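PDB 5IYS: phytoene synthase from Enterococcus hirae, which probably joins two farnesyl diphosphate molecules head to head into dehydrosqualene, a carotenoid precursor, in a magnesium-dependent reaction. Local coordinates for residues K28-A33 and A243-I248; S35-R40 and E236-A241; N63-L68 and G112-A117; F106-T111 and C132-G137. One frame throughout, in Å; residues are numbered along the deposited sequence.

Interaction 1 of 4, residues K28-A33 and A243-I248. With FPS (S-[(2E,6E)-3,7,11-trimethyldodeca-2,6,10-trienyl] trihydrogen thiodiphosphate), chain G.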
# COMPACT_ATOMS: atom_id res chain seq x y z
N LYS A 28 -9.82 7.19 0.08
CA LYS A 28 -10.16 8.35 0.90
C LYS A 28 -9.14 8.46 2.03
O LYS A 28 -8.76 9.58 2.38
CB LYS A 28 -11.56 8.23 1.50
CG LYS A 28 -12.67 8.36 0.45
CD LYS A 28 -13.90 9.04 1.06
CE LYS A 28 -14.92 8.02 1.57
NZ LYS A 28 -14.32 6.91 2.38
N SER A 29 -8.69 7.31 2.53
CA SER A 29 -7.66 7.23 3.57
C SER A 29 -6.31 7.84 3.18
O SER A 29 -5.75 8.63 3.93
CB SER A 29 -7.38 5.78 3.97
OG SER A 29 -8.44 5.23 4.76
N PHE A 30 -5.74 7.38 2.08
CA PHE A 30 -4.41 7.86 1.69
C PHE A 30 -4.49 9.28 1.17
O PHE A 30 -3.56 10.06 1.33
CB PHE A 30 -3.80 6.90 0.65
CG PHE A 30 -3.27 5.62 1.26
CD1 PHE A 30 -2.59 5.62 2.46
CD2 PHE A 30 -3.43 4.41 0.60
CE1 PHE A 30 -2.11 4.43 3.02
CE2 PHE A 30 -2.92 3.22 1.13
CZ PHE A 30 -2.26 3.23 2.35
N TYR A 31 -5.62 9.66 0.57
CA TYR A 31 -5.81 11.05 0.18
C TYR A 31 -5.83 11.95 1.40
O TYR A 31 -5.16 12.97 1.40
CB TYR A 31 -7.12 11.27 -0.61
CG TYR A 31 -7.29 12.69 -1.12
CD1 TYR A 31 -6.26 13.32 -1.81
CD2 TYR A 31 -8.52 13.35 -1.04
CE1 TYR A 31 -6.38 14.61 -2.27
CE2 TYR A 31 -8.67 14.63 -1.55
CZ TYR A 31 -7.61 15.25 -2.19
OH TYR A 31 -7.76 16.53 -2.69
N LEU A 32 -6.59 11.58 2.42
CA LEU A 32 -6.64 12.39 3.65
C LEU A 32 -5.25 12.44 4.29
O LEU A 32 -4.73 13.53 4.59
CB LEU A 32 -7.59 11.73 4.64
CG LEU A 32 -7.65 12.41 6.02
CD1 LEU A 32 -8.01 13.87 5.79
CD2 LEU A 32 -8.73 11.72 6.86
N ALA A 33 -4.61 11.28 4.45
CA ALA A 33 -3.32 11.24 5.13
C ALA A 33 -2.28 12.06 4.35
O ALA A 33 -1.67 12.98 4.90
CB ALA A 33 -2.87 9.81 5.27
N ALA A 243 2.92 9.15 9.20
CA ALA A 243 2.32 8.51 10.36
C ALA A 243 0.81 8.39 10.30
O ALA A 243 0.22 7.35 10.67
CB ALA A 243 2.78 9.27 11.64
N SER A 244 0.13 9.44 9.82
CA SER A 244 -1.32 9.35 9.57
C SER A 244 -1.69 8.17 8.67
O SER A 244 -2.60 7.37 8.99
CB SER A 244 -1.88 10.65 8.98
OG SER A 244 -1.73 11.68 9.93
N ALA A 245 -0.99 8.05 7.55
CA ALA A 245 -1.29 6.93 6.66
C ALA A 245 -1.15 5.60 7.41
O ALA A 245 -2.01 4.71 7.29
CB ALA A 245 -0.42 6.95 5.41
N ALA A 246 -0.06 5.45 8.17
CA ALA A 246 0.18 4.24 8.91
C ALA A 246 -0.95 3.99 9.95
O ALA A 246 -1.39 2.85 10.08
CB ALA A 246 1.59 4.30 9.60
N PHE A 247 -1.26 4.99 10.79
CA PHE A 247 -2.22 4.79 11.88
C PHE A 247 -3.62 4.52 11.32
O PHE A 247 -4.34 3.62 11.78
CB PHE A 247 -2.29 6.02 12.77
CG PHE A 247 -1.27 6.05 13.89
CD1 PHE A 247 0.09 6.03 13.61
CD2 PHE A 247 -1.67 6.35 15.19
CE1 PHE A 247 1.05 6.17 14.64
CE2 PHE A 247 -0.74 6.52 16.21
CZ PHE A 247 0.62 6.41 15.93
N ILE A 248 -3.99 5.27 10.28
CA ILE A 248 -5.29 5.00 9.66
C ILE A 248 -5.37 3.58 9.09
O ILE A 248 -6.39 2.91 9.26
CB ILE A 248 -5.67 6.10 8.64
CG1 ILE A 248 -5.96 7.38 9.43
CG2 ILE A 248 -6.88 5.73 7.77
CD1 ILE A 248 -5.76 8.66 8.61
C1 FPS G . -3.79 -0.06 -0.13
S1 FPS G . -4.11 0.85 -1.60
C2 FPS G . -2.28 0.05 0.01
C3 FPS G . -1.48 -0.92 0.49
C4 FPS G . -2.06 -2.22 0.97
C5 FPS G . 0.02 -0.72 0.59
C6 FPS G . 0.53 0.63 0.10
C7 FPS G . 1.94 0.83 0.61
C8 FPS G . 2.40 2.04 1.00
C10 FPS G . 3.86 2.13 1.38
C9 FPS G . 1.55 3.29 0.99
C11 FPS G . 3.98 2.72 2.78
C12 FPS G . 5.43 3.00 3.14
C13 FPS G . 6.04 4.19 2.97
C14 FPS G . 7.48 4.36 3.39
C15 FPS G . 5.33 5.39 2.40
PA FPS G . -6.08 1.44 -1.71
O1A FPS G . -6.23 2.66 -2.52
O2A FPS G . -6.71 0.24 -2.59
O3A FPS G . -6.89 1.45 -0.33
PB FPS G . -7.57 0.03 0.09
O1B FPS G . -9.00 -0.02 -0.35
O2B FPS G . -7.34 -0.02 1.58
O3B FPS G . -6.90 -1.18 -0.53
O HOH W 1 -8.52 2.60 6.63
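Residues 28-33 and 243-248 are helical and run nearly antiparallel, at 151°, with Ala33 and Ala245 the closest CA pair, 5.0 Å apart. Small side chains let the backbones come this near. Ala33 CB sits over the backbone of the other helix, 3.4 Å from Ala245 N, and also meets Ser244 CB. At the other end Ser29 OG rests at 3.4 Å on Ile248 CG2, the branch anti to the backbone N. A water hydrogen-bonded to Ser29 OG at 3.2 Å also donates a weak bond to Ile248 O. The contact belongs to the all-helical fold of the squalene/phytoene synthase family, in which helices surround a central isoprenoid cavity. Phe30 links the helix pair to that cavity. Its CB points away from helix 236-258, and CG is anti to the carbonyl carbon (chi1 -76°); the far end of the ring nevertheless comes near that helix. Phe30 CE1 touches Ala245 CB at 3.9 Å, in the ring plane. Also at the ring edge, Phe30 CE2 lies 3.4 Å from C2 of the farnesyl thiodiphosphate of chain G. Tyr249 lays its ring nearly parallel to that of Phe30 and hydrogen-bonds the same ligand through its hydroxyl.

Interaction 2 of 4, residues S35-R40 and E236-A241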
# COMPACT_ATOMS: atom_id res chain seq x y z
N SER A 35 -2.56 14.29 2.02
CA SER A 35 -2.92 15.67 1.77
C SER A 35 -2.35 16.61 2.83
O SER A 35 -2.28 17.82 2.61
CB SER A 35 -4.45 15.82 1.69
OG SER A 35 -4.99 15.78 2.99
N GLN A 36 -1.82 16.04 3.90
CA GLN A 36 -1.14 16.84 4.93
C GLN A 36 0.28 17.24 4.56
O GLN A 36 0.90 18.02 5.28
CB GLN A 36 -1.12 16.07 6.25
CG GLN A 36 -2.53 15.87 6.80
CD GLN A 36 -2.54 14.95 8.01
OE1 GLN A 36 -2.66 15.39 9.16
NE2 GLN A 36 -2.27 13.68 7.75
N LEU A 37 0.82 16.65 3.49
CA LEU A 37 2.11 17.07 2.94
C LEU A 37 2.01 18.45 2.34
O LEU A 37 0.94 18.86 1.87
CB LEU A 37 2.53 16.10 1.83
CG LEU A 37 2.87 14.69 2.27
CD1 LEU A 37 3.10 13.77 1.03
CD2 LEU A 37 4.11 14.82 3.16
N PRO A 38 3.14 19.16 2.28
CA PRO A 38 3.16 20.36 1.44
C PRO A 38 2.70 19.98 0.03
O PRO A 38 2.99 18.86 -0.42
CB PRO A 38 4.65 20.71 1.39
CG PRO A 38 5.26 20.06 2.61
CD PRO A 38 4.48 18.78 2.77
N LYS A 39 2.14 20.95 -0.68
CA LYS A 39 1.34 20.71 -1.88
C LYS A 39 2.12 19.92 -2.94
O LYS A 39 1.60 18.96 -3.46
CB LYS A 39 0.87 22.04 -2.48
CG LYS A 39 -0.06 21.88 -3.69
CD LYS A 39 -0.80 23.17 -4.07
CE LYS A 39 -1.69 22.95 -5.32
NZ LYS A 39 -2.01 24.18 -6.14
N ARG A 40 3.34 20.35 -3.28
CA ARG A 40 4.08 19.70 -4.36
C ARG A 40 4.49 18.27 -4.05
O ARG A 40 4.48 17.41 -4.95
CB ARG A 40 5.25 20.54 -4.84
CG ARG A 40 4.77 21.84 -5.47
CD ARG A 40 5.85 22.92 -5.62
NE ARG A 40 5.16 24.13 -6.05
CZ ARG A 40 5.36 24.76 -7.20
NH1 ARG A 40 6.40 24.48 -7.99
NH2 ARG A 40 4.50 25.70 -7.56
N GLU A 236 10.81 16.66 8.51
CA GLU A 236 9.86 17.04 9.56
C GLU A 236 8.45 17.31 9.01
O GLU A 236 7.47 16.69 9.46
CB GLU A 236 10.33 18.27 10.32
CG GLU A 236 9.32 18.68 11.38
CD GLU A 236 9.77 19.90 12.16
OE1 GLU A 236 11.01 20.06 12.31
OE2 GLU A 236 8.91 20.74 12.53
N ASP A 237 8.38 18.11 7.96
CA ASP A 237 7.08 18.41 7.31
C ASP A 237 6.36 17.25 6.61
O ASP A 237 5.21 17.40 6.16
CB ASP A 237 7.18 19.64 6.39
CG ASP A 237 8.01 19.42 5.13
OD1 ASP A 237 8.36 18.28 4.72
OD2 ASP A 237 8.24 20.43 4.43
N CYS A 238 7.00 16.08 6.58
CA CYS A 238 6.40 14.86 6.01
C CYS A 238 5.95 13.87 7.06
O CYS A 238 5.34 12.85 6.74
CB CYS A 238 7.37 14.17 5.05
SG CYS A 238 7.80 15.18 3.60
N ARG A 239 6.32 14.08 8.32
CA ARG A 239 6.01 13.10 9.34
C ARG A 239 4.53 12.91 9.64
O ARG A 239 4.09 11.79 9.88
CB ARG A 239 6.73 13.47 10.64
CG ARG A 239 8.22 13.30 10.49
CD ARG A 239 8.89 13.60 11.85
NE ARG A 239 10.31 13.78 11.61
CZ ARG A 239 11.12 14.51 12.36
NH1 ARG A 239 10.65 15.16 13.41
NH2 ARG A 239 12.42 14.52 12.08
N GLN A 240 3.79 14.00 9.82
CA GLN A 240 2.37 13.92 10.16
C GLN A 240 1.61 13.12 9.09
O GLN A 240 0.82 12.23 9.40
CB GLN A 240 1.82 15.35 10.25
CG GLN A 240 0.32 15.50 10.50
CD GLN A 240 -0.15 14.86 11.79
OE1 GLN A 240 0.54 14.90 12.83
NE2 GLN A 240 -1.38 14.37 11.77
N ALA A 241 1.93 13.38 7.83
CA ALA A 241 1.24 12.66 6.72
C ALA A 241 1.59 11.17 6.71
O ALA A 241 0.70 10.31 6.61
CB ALA A 241 1.59 13.32 5.37
O HOH W 2 3.19 16.03 6.82
O HOH W 3 3.28 19.61 6.16
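Gln36 O takes two water bonds. One water lies 3.0 Å from Gln36 O and 2.9 Å from Asp237 O, and donates to both. The other binds Gln36 O weakly and accepts from Ala241 N at 3.1 Å. It lies unusually close to Asp237 O, so that link is doubtful. These waters join the link between helices 28-34 and 39-60 to the first turns of helix 236-258, in the all-helical fold of the squalene/phytoene synthase family. The contact lies away from the metal sites. Pro38 is the N-cap residue of helix 39-60.

Gln36 and Gln240 meet through their amides, whose planes stand 77° apart. Gln240 NE2 donates to Gln36 OE1 over 3.1 Å. The bond is moderately bent, 150° at the hydrogen, and the donor is tilted 26° from the carbonyl plane. Gln240 NE2 has a second partner, Leu279 O of helix 272-287. Gln36 NE2 bonds to Ala33 O and Ser244 OG, which helps fix the rotation of its amide.

Leu37 carries the apolar part. Leu37 CG packs on Ala241 CB at 3.6 Å, and the methyl Leu37 CD2 meets Cys238 SG at 3.7 Å. Val45 and Ala42 of helix 39-60 also touch Leu37. The side chains of Asp237 and Pro38 cross at about a right angle, with Asp237 OD2 3.5 Å from Pro38 CG.

Interaction 3 of 4, residues N63-L68 and G112-A117. With SO4 (sulfate ion), chain B.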
# COMPACT_ATOMS: atom_id res chain seq x y z
N ASN A 63 -8.41 -8.25 -15.20
CA ASN A 63 -7.53 -9.32 -15.67
C ASN A 63 -7.04 -9.04 -17.08
O ASN A 63 -7.31 -9.80 -18.02
CB ASN A 63 -8.20 -10.70 -15.61
CG ASN A 63 -7.27 -11.82 -16.08
OD1 ASN A 63 -6.28 -12.14 -15.42
ND2 ASN A 63 -7.55 -12.36 -17.26
N ASN A 64 -6.38 -7.90 -17.24
CA ASN A 64 -5.87 -7.47 -18.53
C ASN A 64 -4.35 -7.54 -18.58
O ASN A 64 -3.66 -6.56 -18.29
CB ASN A 64 -6.35 -6.06 -18.85
CG ASN A 64 -6.08 -5.67 -20.29
OD1 ASN A 64 -5.43 -6.41 -21.04
ND2 ASN A 64 -6.53 -4.47 -20.65
N GLN A 65 -3.83 -8.72 -18.94
CA GLN A 65 -2.39 -8.90 -19.04
C GLN A 65 -1.79 -8.11 -20.18
O GLN A 65 -0.64 -7.66 -20.08
CB GLN A 65 -2.02 -10.38 -19.14
CG GLN A 65 -2.15 -11.10 -17.81
CD GLN A 65 -1.16 -12.25 -17.66
OE1 GLN A 65 -1.56 -13.41 -17.57
NE2 GLN A 65 0.12 -11.92 -17.67
N ALA A 66 -2.55 -7.89 -21.24
CA ALA A 66 -2.08 -7.08 -22.36
C ALA A 66 -2.00 -5.59 -22.00
O ALA A 66 -1.18 -4.84 -22.54
CB ALA A 66 -2.95 -7.29 -23.59
N GLY A 67 -2.89 -5.14 -21.12
CA GLY A 67 -2.79 -3.81 -20.54
C GLY A 67 -1.54 -3.68 -19.68
O GLY A 67 -0.82 -2.68 -19.74
N LEU A 68 -1.23 -4.74 -18.94
CA LEU A 68 -0.10 -4.67 -18.01
C LEU A 68 1.21 -4.70 -18.79
O LEU A 68 2.12 -3.94 -18.46
CB LEU A 68 -0.16 -5.77 -16.95
CG LEU A 68 0.81 -5.65 -15.76
CD1 LEU A 68 0.56 -4.37 -14.97
CD2 LEU A 68 0.69 -6.86 -14.83
N GLY A 112 5.18 -7.87 -9.42
CA GLY A 112 4.27 -8.41 -8.43
C GLY A 112 2.86 -8.51 -8.99
O GLY A 112 2.17 -9.51 -8.79
N GLN A 113 2.40 -7.45 -9.65
CA GLN A 113 1.07 -7.52 -10.26
C GLN A 113 0.96 -8.70 -11.22
O GLN A 113 -0.11 -9.30 -11.33
CB GLN A 113 0.71 -6.23 -10.98
CG GLN A 113 0.56 -5.04 -10.05
CD GLN A 113 -0.59 -5.23 -9.08
OE1 GLN A 113 -1.58 -5.86 -9.41
NE2 GLN A 113 -0.39 -4.82 -7.85
N ARG A 114 1.98 -8.90 -12.04
CA ARG A 114 1.97 -9.95 -13.06
C ARG A 114 1.86 -11.34 -12.41
O ARG A 114 1.11 -12.21 -12.86
CB ARG A 114 3.26 -9.84 -13.91
CG ARG A 114 3.34 -10.76 -15.14
CD ARG A 114 4.55 -10.40 -16.01
NE ARG A 114 4.93 -11.47 -16.94
CZ ARG A 114 5.90 -11.37 -17.84
NH1 ARG A 114 6.57 -10.23 -17.98
NH2 ARG A 114 6.23 -12.42 -18.59
N LYS A 115 2.49 -11.49 -11.25
CA LYS A 115 2.33 -12.72 -10.48
C LYS A 115 0.92 -12.96 -9.95
O LYS A 115 0.44 -14.10 -9.92
CB LYS A 115 3.33 -12.76 -9.32
CG LYS A 115 3.65 -14.19 -8.91
CD LYS A 115 3.53 -14.40 -7.43
CE LYS A 115 4.03 -15.80 -7.08
NZ LYS A 115 3.19 -16.88 -7.67
N ASP A 116 0.25 -11.90 -9.51
CA ASP A 116 -1.15 -12.00 -9.15
C ASP A 116 -2.04 -12.43 -10.30
O ASP A 116 -3.09 -13.02 -10.07
CB ASP A 116 -1.68 -10.69 -8.60
CG ASP A 116 -1.40 -10.54 -7.14
OD1 ASP A 116 -1.41 -11.57 -6.42
OD2 ASP A 116 -1.25 -9.38 -6.70
N ALA A 117 -1.63 -12.11 -11.52
CA ALA A 117 -2.40 -12.48 -12.70
C ALA A 117 -2.51 -14.00 -12.87
O ALA A 117 -3.37 -14.47 -13.61
CB ALA A 117 -1.81 -11.85 -13.93
S SO4 B . 4.50 -15.18 -16.50
O1 SO4 B . 5.71 -15.80 -15.96
O2 SO4 B . 3.36 -16.06 -16.27
O3 SO4 B . 4.66 -14.96 -17.94
O4 SO4 B . 4.29 -13.90 -15.82
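Gln113 CB touches the methyl Leu68 CD2 at 3.9 Å, where the C-terminal end of helix 104-116 meets the start of helix 65-80. Both helices belong to the all-helical squalene/phytoene synthase fold, and Ile59 of helix 39-60 touches Leu68, Gln113 and Ala117. The chain of Gln113 then bends at chi2 (-64°), and its amide leads away from Leu68. Its NE2 makes a weak hydrogen bond to Asp56 OD1. Asp56 binds magnesium and is part of a DDxxD sequence, so Gln113 probably acts as a second-shell residue of the metal site. Its side chain also lines the pocket of one farnesyl thiodiphosphate.

Arg114 follows. Leu68 CD2 lies 3.7 Å from Arg114 N and also meets Arg114 CB, so one methyl covers the backbone and the root of this side chain. Beyond CB the chain runs extended to NE and reaches a sulfate ion, probably picked up from the crystallisation solution. Arg114 NE donates to sulfate O4 at 2.8 Å, and Arg114 NH2 donates to sulfate O3 at 3.1 Å along a nearly straight line of 171°.

Ala117 ends the contact. Ala117 CB packs against the amide end of Gln65, 3.8 Å from Gln65 CD. Gln65 opens helix 65-80, and the residue before it, Asn64, is the N-cap. Gly67 N donates to Asn64 OD1 at 2.8 Å, from above the carbonyl plane of that side chain.

Interaction 4 of 4, residues F106-T111 and C132-G137. With FPS (S-[(2E,6E)-3,7,11-trimethyldodeca-2,6,10-trienyl] trihydrogen thiodiphosphate), chain H.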
# COMPACT_ATOMS: atom_id res chain seq x y z
N PHE A 106 9.38 0.60 -9.27
CA PHE A 106 8.22 0.67 -10.18
C PHE A 106 8.17 -0.63 -11.00
O PHE A 106 7.09 -1.18 -11.23
CB PHE A 106 8.32 1.89 -11.12
CG PHE A 106 8.10 3.21 -10.41
CD1 PHE A 106 9.13 3.80 -9.70
CD2 PHE A 106 6.85 3.80 -10.41
CE1 PHE A 106 8.91 4.99 -8.98
CE2 PHE A 106 6.64 5.00 -9.76
CZ PHE A 106 7.67 5.57 -9.01
N PHE A 107 9.34 -1.13 -11.38
CA PHE A 107 9.45 -2.38 -12.12
C PHE A 107 9.01 -3.53 -11.20
O PHE A 107 8.26 -4.41 -11.60
CB PHE A 107 10.92 -2.57 -12.53
CG PHE A 107 11.31 -1.88 -13.81
CD1 PHE A 107 10.81 -2.33 -15.04
CD2 PHE A 107 12.21 -0.83 -13.80
CE1 PHE A 107 11.19 -1.71 -16.23
CE2 PHE A 107 12.66 -0.26 -14.98
CZ PHE A 107 12.12 -0.67 -16.20
N ASP A 108 9.46 -3.50 -9.94
CA ASP A 108 9.05 -4.48 -8.94
C ASP A 108 7.52 -4.57 -8.78
O ASP A 108 6.99 -5.66 -8.61
CB ASP A 108 9.74 -4.23 -7.59
CG ASP A 108 11.24 -4.51 -7.61
OD1 ASP A 108 11.67 -5.22 -8.56
OD2 ASP A 108 11.98 -4.09 -6.68
N MET A 109 6.83 -3.44 -8.66
CA MET A 109 5.38 -3.42 -8.65
C MET A 109 4.76 -4.16 -9.84
O MET A 109 3.84 -4.97 -9.67
CB MET A 109 4.88 -1.96 -8.58
CG MET A 109 3.35 -1.73 -8.74
SD MET A 109 2.41 -2.61 -7.48
CE MET A 109 2.47 -1.50 -6.06
N LEU A 110 5.23 -3.90 -11.06
CA LEU A 110 4.61 -4.55 -12.22
C LEU A 110 4.87 -6.07 -12.13
O LEU A 110 4.05 -6.86 -12.55
CB LEU A 110 5.19 -4.00 -13.52
CG LEU A 110 4.95 -2.49 -13.63
CD1 LEU A 110 5.26 -2.02 -15.05
CD2 LEU A 110 3.51 -2.17 -13.27
N THR A 111 6.03 -6.46 -11.60
CA THR A 111 6.39 -7.88 -11.53
C THR A 111 5.49 -8.57 -10.52
O THR A 111 5.03 -9.70 -10.73
CB THR A 111 7.84 -8.02 -11.02
OG1 THR A 111 8.73 -7.48 -12.00
CG2 THR A 111 8.19 -9.48 -10.73
N CYS A 132 4.69 -9.52 -0.51
CA CYS A 132 4.30 -8.23 0.07
C CYS A 132 5.32 -7.18 -0.30
O CYS A 132 4.94 -6.03 -0.48
CB CYS A 132 4.17 -8.27 1.59
SG CYS A 132 2.79 -9.26 2.21
N TYR A 133 6.58 -7.55 -0.50
CA TYR A 133 7.56 -6.55 -0.96
C TYR A 133 7.14 -6.09 -2.35
O TYR A 133 7.09 -4.89 -2.66
CB TYR A 133 9.02 -7.07 -1.01
CG TYR A 133 9.86 -6.12 -1.84
CD1 TYR A 133 10.02 -4.80 -1.42
CD2 TYR A 133 10.18 -6.41 -3.16
CE1 TYR A 133 10.58 -3.82 -2.26
CE2 TYR A 133 10.79 -5.46 -3.99
CZ TYR A 133 10.96 -4.16 -3.53
OH TYR A 133 11.47 -3.15 -4.33
N TYR A 134 6.97 -7.05 -3.26
CA TYR A 134 6.77 -6.66 -4.65
C TYR A 134 5.55 -5.75 -4.84
O TYR A 134 5.60 -4.81 -5.64
CB TYR A 134 6.68 -7.87 -5.57
CG TYR A 134 8.07 -8.39 -5.88
CD1 TYR A 134 8.84 -7.83 -6.90
CD2 TYR A 134 8.66 -9.35 -5.07
CE1 TYR A 134 10.15 -8.26 -7.14
CE2 TYR A 134 9.97 -9.79 -5.31
CZ TYR A 134 10.70 -9.26 -6.36
OH TYR A 134 11.99 -9.70 -6.59
N VAL A 135 4.47 -6.01 -4.11
CA VAL A 135 3.29 -5.18 -4.35
C VAL A 135 3.07 -4.08 -3.32
O VAL A 135 2.09 -3.34 -3.42
CB VAL A 135 2.00 -6.01 -4.43
CG1 VAL A 135 2.07 -7.03 -5.56
CG2 VAL A 135 1.66 -6.64 -3.07
N ALA A 136 3.86 -4.03 -2.26
CA ALA A 136 3.53 -3.07 -1.22
C ALA A 136 4.77 -2.41 -0.65
O ALA A 136 4.86 -1.18 -0.56
CB ALA A 136 2.63 -3.70 -0.13
N GLY A 137 5.77 -3.22 -0.31
CA GLY A 137 7.06 -2.66 0.10
C GLY A 137 7.70 -1.82 -1.00
O GLY A 137 8.31 -0.78 -0.73
C1 FPS H . -4.04 -2.64 -2.85
S1 FPS H . -3.93 -4.27 -2.16
C2 FPS H . -3.15 -2.54 -4.06
C3 FPS H . -1.80 -2.54 -4.02
C4 FPS H . -1.00 -2.73 -2.75
C5 FPS H . -1.06 -2.38 -5.33
C6 FPS H . -1.13 -0.94 -5.84
C7 FPS H . -0.79 0.04 -4.74
C8 FPS H . -1.55 1.13 -4.52
C10 FPS H . -1.17 2.01 -3.35
C9 FPS H . -2.79 1.40 -5.33
C11 FPS H . -0.23 3.13 -3.74
C12 FPS H . -0.34 4.09 -2.56
C13 FPS H . 0.36 5.23 -2.44
C14 FPS H . 1.34 5.71 -3.47
C15 FPS H . 0.16 6.06 -1.21
PA FPS H . -5.51 -5.13 -3.13
O1A FPS H . -5.27 -5.09 -4.59
O2A FPS H . -5.61 -6.67 -2.66
O3A FPS H . -6.86 -4.46 -2.55
PB FPS H . -7.88 -3.48 -3.29
O1B FPS H . -9.17 -4.24 -3.35
O2B FPS H . -7.45 -3.10 -4.69
O3B FPS H . -7.97 -2.23 -2.43
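Asp108 and Tyr133 form the polar bond of this contact between helices 104-116 and 125-143, two members of the all-helical squalene/phytoene synthase fold that wall the substrate cavity. Helix 125-143 widens here into a pi-type turn, in which Gly137 N bonds to Cys132 O. Tyr133 OH donates to Asp108 OD2 over a short 2.6 Å. The carboxylate uses its anti lone pair. OD2 lies in the ring plane at the edge, while carboxylate and ring planes stand 77° apart.

Contacts of CH groups with oxygen come next. Met109 CA lies 3.3 Å from Tyr134 O, with an angle of 148° at the hydrogen. Asp108 O meets the edge of the Tyr134 ring, 3.3 Å from Tyr134 CD1.

One contact is between rings: Tyr133 CD2 stands over the centre of one face of the Tyr134 ring.

The last group surrounds the ligand. Met109 CB points away overall, though it still touches helix 125-143. The chain bends at chi2 and at chi3 (83°), which places CE. Met109 CE lies 3.6 Å from C6 of the farnesyl thiodiphosphate of chain H. Val135 O, buried and without a polar partner in the model, lies 3.2 Å from Met109 CE and also 3.2 Å from ligand C4.

From the N terminus, residues 28-33 enter interaction 1, and shortly after, residues 35-40 enter interaction 2. Both loops close late in the chain, tying helix 28-34 and the start of helix 39-60 to helix 236-258. Interaction 2 nests inside interaction 1, and the two touch through Ser244 and Gln36. Interactions 3 and 4 lie inside both loops. Interaction 3 ties helix 65-80 to helix 104-116, and interaction 4 ties helix 104-116 to helix 125-143, so their loops cross. They touch where Gly112 packs on Tyr134. Interaction 1 lies on the opposite side of the chain's centre from both. Interactions 1 and 4 each meet a different farnesyl thiodiphosphate, and interaction 3 adjoins the magnesium site.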